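Local structure of translation initiation inhibitor (Streptococcus pyogenes, 2EWC) at the interface of chains A and B. The protein is of unknown function but belongs to the highly conserved YjgF family, whose better-studied relatives include deaminases of reactive enamines and imines. Coordinates in Å, arbitrary orientation; residue numbers count along the deposited sequence, not the author numbering. Chains: chain A/B, conserved hypothetical protein.

Contact 1 and contact 2 are neighbouring patches of one interface between two copies of the same protein, the centres of their C-alpha atoms about 8 Å apart. A:Val19, in strand 18-21, belongs to both, and strand 63-70 of chain B contributes to each. Contact 1 is mainly apolar, built around a tyrosine ring of strand 24-30, whereas contact 2 is a polar border in which an arginine and a threonine of chain A donate to backbone carbonyls of chain B. The interface is not an exact two-fold; that would suit the cyclic trimers typical of YjgF proteins, although the two chains alone do not establish that assembly.

Contact 1: the interface of chains A and B. Residues chain A 19, 26-27, 115; chain B 24, 64-65, 93, 117.
The phenol ring of A:Tyr26 has the methyl CG2 of B:Val64 over one face, offset toward the rim, in a CH-pi contact 4.0 Å from the ring centroid. The backbone oxygen of A:Val19, from the same chain, lies in plane at the ring's edge. At the CD1 corner the aliphatic start of B:Gln65 packs against the tyrosine, CB to CD1 at 3.7 Å, the two side chains crossing at about a right angle. The tyrosine's far end meets B:Phe24 tip to tip, its hydroxyl OH 3.4 Å from CE1 of the phenylalanine. Tyrosine suits this place because its long, flat ring can span several apolar groups of the partner.

In B:Val64, CG2, lying between backbone N and carbonyl carbon, sits over the rim of the ring, while CB and the other methyl, CG1, pack against CG1 of A:Val19, CB at 3.7 Å. The small methyl CB of B:Ala93 comes close to the A:Tyr26 backbone, 3.6 Å from its O.

Polar groups meet through water 1. B:Gln65, bent at chi2 (-84°), directs its amide NE2 to this water at 2.8 Å in a nearly straight bond, 167° at H. The water also reaches the carboxylate OD2 of A:Asp115 at 2.7 Å and the backbone O of A:Leu27. The patch thus joins strands of the two subunits by apolar packing around the tyrosine ring, with a water bridge at its border.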
loop_
_atom_site.group_PDB
_atom_site.type_symbol
_atom_site.label_atom_id
_atom_site.label_comp_id
_atom_site.label_asym_id
_atom_site.label_seq_id
_atom_site.Cartn_x
_atom_site.Cartn_y
_atom_site.Cartn_z
ATOM N N VAL A 19 -20.578 -21.952 1.103
ATOM C CA VAL A 19 -21.426 -23.106 1.392
ATOM C C VAL A 19 -21.299 -24.123 0.258
ATOM O O VAL A 19 -21.675 -23.835 -0.895
ATOM C CB VAL A 19 -22.930 -22.698 1.575
ATOM C CG1 VAL A 19 -23.792 -23.932 1.847
ATOM C CG2 VAL A 19 -23.108 -21.695 2.715
ATOM N N TYR A 26 -21.822 -21.931 -2.940
ATOM C CA TYR A 26 -22.487 -20.634 -2.858
ATOM C C TYR A 26 -21.603 -19.697 -2.103
ATOM O O TYR A 26 -21.305 -19.927 -0.942
ATOM C CB TYR A 26 -23.854 -20.768 -2.172
ATOM C CG TYR A 26 -24.814 -21.498 -3.066
ATOM C CD1 TYR A 26 -25.694 -20.803 -3.905
ATOM C CD2 TYR A 26 -24.793 -22.892 -3.148
ATOM C CE1 TYR A 26 -26.550 -21.487 -4.770
ATOM C CE2 TYR A 26 -25.660 -23.580 -4.025
ATOM C CZ TYR A 26 -26.527 -22.864 -4.822
ATOM O OH TYR A 26 -27.374 -23.550 -5.691
ATOM N N LEU A 27 -21.150 -18.661 -2.790
ATOM C CA LEU A 27 -20.340 -17.638 -2.182
ATOM C C LEU A 27 -21.216 -16.551 -1.564
ATOM O O LEU A 27 -22.184 -16.082 -2.189
ATOM C CB LEU A 27 -19.413 -17.056 -3.242
ATOM C CG LEU A 27 -18.269 -18.027 -3.610
ATOM C CD1 LEU A 27 -18.095 -18.236 -5.129
ATOM C CD2 LEU A 27 -16.991 -17.593 -2.978
ATOM N N ASP A 115 -21.174 -11.608 -5.364
ATOM C CA ASP A 115 -21.421 -12.940 -4.855
ATOM C C ASP A 115 -21.550 -13.880 -6.059
ATOM O O ASP A 115 -21.404 -13.451 -7.204
ATOM C CB ASP A 115 -22.639 -12.996 -3.909
ATOM C CG ASP A 115 -23.971 -13.104 -4.643
ATOM O OD1 ASP A 115 -24.002 -12.964 -5.896
ATOM O OD2 ASP A 115 -25.015 -13.348 -3.980
ATOM N N PHE B 24 -32.178 -29.328 -5.085
ATOM C CA PHE B 24 -32.245 -27.889 -4.766
ATOM C C PHE B 24 -33.655 -27.342 -4.715
ATOM O O PHE B 24 -34.534 -27.812 -5.435
ATOM C CB PHE B 24 -31.379 -27.094 -5.728
ATOM C CG PHE B 24 -29.904 -27.313 -5.502
ATOM C CD1 PHE B 24 -29.190 -26.491 -4.633
ATOM C CD2 PHE B 24 -29.252 -28.394 -6.090
ATOM C CE1 PHE B 24 -27.829 -26.713 -4.396
ATOM C CE2 PHE B 24 -27.894 -28.628 -5.849
ATOM C CZ PHE B 24 -27.183 -27.778 -5.009
ATOM N N VAL B 64 -28.978 -22.690 1.973
ATOM C CA VAL B 64 -27.599 -22.487 1.537
ATOM C C VAL B 64 -27.296 -21.050 1.112
ATOM O O VAL B 64 -26.148 -20.599 1.237
ATOM C CB VAL B 64 -27.146 -23.508 0.427
ATOM C CG1 VAL B 64 -27.282 -24.955 0.925
ATOM C CG2 VAL B 64 -27.905 -23.326 -0.893
ATOM N N GLN B 65 -28.309 -20.326 0.646
ATOM C CA GLN B 65 -28.095 -18.969 0.115
ATOM C C GLN B 65 -29.362 -18.151 0.283
ATOM O O GLN B 65 -30.453 -18.678 0.135
ATOM C CB GLN B 65 -27.647 -18.996 -1.370
ATOM C CG GLN B 65 -27.005 -17.692 -1.851
ATOM C CD GLN B 65 -28.042 -16.659 -2.288
ATOM O OE1 GLN B 65 -29.159 -17.020 -2.650
ATOM N NE2 GLN B 65 -27.673 -15.365 -2.254
ATOM N N ALA B 93 -24.755 -18.538 2.931
ATOM C CA ALA B 93 -24.130 -17.434 2.199
ATOM C C ALA B 93 -25.243 -16.422 1.957
ATOM O O ALA B 93 -26.398 -16.815 1.768
ATOM C CB ALA B 93 -23.577 -17.910 0.896
ATOM N N VAL B 117 -32.105 -20.197 -1.657
ATOM C CA VAL B 117 -31.967 -21.540 -2.169
ATOM C C VAL B 117 -31.759 -22.471 -0.950
ATOM O O VAL B 117 -31.017 -22.134 -0.040
ATOM C CB VAL B 117 -30.742 -21.642 -3.145
ATOM C CG1 VAL B 117 -30.694 -23.002 -3.808
ATOM C CG2 VAL B 117 -30.775 -20.522 -4.222
HETATM O O HOH W 1 -25.013 -14.855 -1.769
#

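Contact 2: the interface of chains A and B. Residues chain A 4, 6, 16, 19; chain B 61, 63, 90-91.
A:Arg6 and B:Arg90 meet through carbon: CB of B:Arg90 lies over the centre of the A:Arg6 guanidinium, 4.0 Å from CZ. The opposite face carries the branch methyl CG2 of A:Ile4, nearer the rim, and the flat group is sandwiched between aliphatic carbons. The arginine side chains cross at about a right angle, their guanidinium planes 84° apart. NE of B:Arg90 stays 5.4 Å from NH1 of A:Arg6; the charged atoms do not touch, but some repulsion may remain, perhaps offset by the carbonyls that grip the A:Arg6 head. The isoleucine's terminal CD1 also approaches the backbone O of B:Asp61.

Around the edge of the A:Arg6 guanidinium the contacts become polar. Its chain is extended from CG to NE, a reach that carries the head group across to chain B. There NH2 donates to the backbone O of B:Asp61 at 2.8 Å. This acceptor sits almost in the guanidinium plane, whereas the donor stands above the carbonyl plane, 37° out of it. NH1 binds water 3 at 2.8 Å, and that water leads to the same carbonyl oxygen. On another edge NE makes a weak bond to the backbone O of B:Tyr91. An arginine fits here because several N-H groups point outward in one plane while its faces tolerate carbon.

The B:Tyr91 carbonyl has a second donor, the hydroxyl OG1 of A:Thr16, at a short 2.5 Å and again tilted out of the carbonyl plane. OG1 also binds water 2 at 3.0 Å, and the water continues to the backbone N of B:Tyr91. The small, polar threonine thus serves the carbonyl directly and the backbone N through the water. The site pins the start of chain A to the 3-10 helix 60-62 and the segment preceding strand 93-98 of chain B, giving the subunit interface a polar border.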
loop_
_atom_site.group_PDB
_atom_site.type_symbol
_atom_site.label_atom_id
_atom_site.label_comp_id
_atom_site.label_asym_id
_atom_site.label_seq_id
_atom_site.Cartn_x
_atom_site.Cartn_y
_atom_site.Cartn_z
ATOM N N ILE A 4 -24.208 -30.612 4.188
ATOM C CA ILE A 4 -23.861 -29.288 3.664
ATOM C C ILE A 4 -22.580 -28.866 4.385
ATOM O O ILE A 4 -22.502 -28.998 5.583
ATOM C CB ILE A 4 -24.985 -28.267 3.955
ATOM C CG1 ILE A 4 -26.231 -28.591 3.106
ATOM C CG2 ILE A 4 -24.485 -26.834 3.741
ATOM C CD1 ILE A 4 -27.496 -27.903 3.531
ATOM N N ARG A 6 -19.838 -25.906 5.412
ATOM C CA ARG A 6 -19.750 -24.469 5.584
ATOM C C ARG A 6 -18.302 -24.049 5.885
ATOM O O ARG A 6 -17.653 -24.586 6.797
ATOM C CB ARG A 6 -20.713 -24.034 6.689
ATOM C CG ARG A 6 -22.201 -24.252 6.304
ATOM C CD ARG A 6 -23.132 -24.069 7.483
ATOM N NE ARG A 6 -24.541 -23.951 7.063
ATOM C CZ ARG A 6 -25.432 -24.951 7.078
ATOM N NH1 ARG A 6 -25.076 -26.177 7.470
ATOM N NH2 ARG A 6 -26.694 -24.728 6.693
ATOM N N THR A 16 -21.998 -17.394 6.212
ATOM C CA THR A 16 -20.959 -18.347 5.815
ATOM C C THR A 16 -20.366 -17.901 4.499
ATOM O O THR A 16 -21.102 -17.731 3.518
ATOM C CB THR A 16 -21.559 -19.752 5.620
ATOM O OG1 THR A 16 -22.146 -20.182 6.849
ATOM C CG2 THR A 16 -20.492 -20.775 5.203
ATOM N N VAL A 19 -20.578 -21.952 1.103
ATOM C CA VAL A 19 -21.426 -23.106 1.392
ATOM C C VAL A 19 -21.299 -24.123 0.258
ATOM O O VAL A 19 -21.675 -23.835 -0.895
ATOM C CB VAL A 19 -22.930 -22.698 1.575
ATOM C CG1 VAL A 19 -23.792 -23.932 1.847
ATOM C CG2 VAL A 19 -23.108 -21.695 2.715
ATOM N N ASP B 61 -31.752 -25.056 8.609
ATOM C CA ASP B 61 -30.456 -25.735 8.495
ATOM C C ASP B 61 -30.185 -26.156 7.023
ATOM O O ASP B 61 -29.034 -26.346 6.652
ATOM C CB ASP B 61 -30.376 -26.977 9.398
ATOM C CG ASP B 61 -29.937 -26.678 10.867
ATOM O OD1 ASP B 61 -29.952 -25.509 11.362
ATOM O OD2 ASP B 61 -29.595 -27.674 11.551
ATOM N N VAL B 63 -30.927 -24.247 4.430
ATOM C CA VAL B 63 -30.781 -23.077 3.563
ATOM C C VAL B 63 -29.315 -22.749 3.262
ATOM O O VAL B 63 -28.513 -22.569 4.174
ATOM C CB VAL B 63 -31.522 -21.855 4.116
ATOM C CG1 VAL B 63 -31.353 -20.644 3.149
ATOM C CG2 VAL B 63 -32.995 -22.182 4.269
ATOM N N ARG B 90 -25.745 -22.120 12.325
ATOM C CA ARG B 90 -25.670 -22.618 10.947
ATOM C C ARG B 90 -26.264 -21.622 9.949
ATOM O O ARG B 90 -27.490 -21.517 9.806
ATOM C CB ARG B 90 -26.325 -24.001 10.845
ATOM C CG ARG B 90 -25.553 -25.078 11.599
ATOM C CD ARG B 90 -26.342 -26.357 11.746
ATOM N NE ARG B 90 -25.735 -27.268 12.717
ATOM C CZ ARG B 90 -26.001 -27.256 14.021
ATOM N NH1 ARG B 90 -26.857 -26.364 14.520
ATOM N NH2 ARG B 90 -25.416 -28.133 14.840
ATOM N N TYR B 91 -25.382 -20.877 9.269
ATOM C CA TYR B 91 -25.786 -19.734 8.431
ATOM C C TYR B 91 -25.564 -19.980 6.947
ATOM O O TYR B 91 -24.619 -20.661 6.577
ATOM C CB TYR B 91 -25.045 -18.453 8.856
ATOM C CG TYR B 91 -25.021 -18.238 10.365
ATOM C CD1 TYR B 91 -26.205 -18.007 11.069
ATOM C CD2 TYR B 91 -23.825 -18.304 11.084
ATOM C CE1 TYR B 91 -26.206 -17.839 12.446
ATOM C CE2 TYR B 91 -23.809 -18.127 12.478
ATOM C CZ TYR B 91 -25.007 -17.889 13.141
ATOM O OH TYR B 91 -25.021 -17.725 14.500
HETATM O O HOH W 2 -22.430 -21.247 9.588
HETATM O O HOH W 3 -26.783 -28.401 7.761
#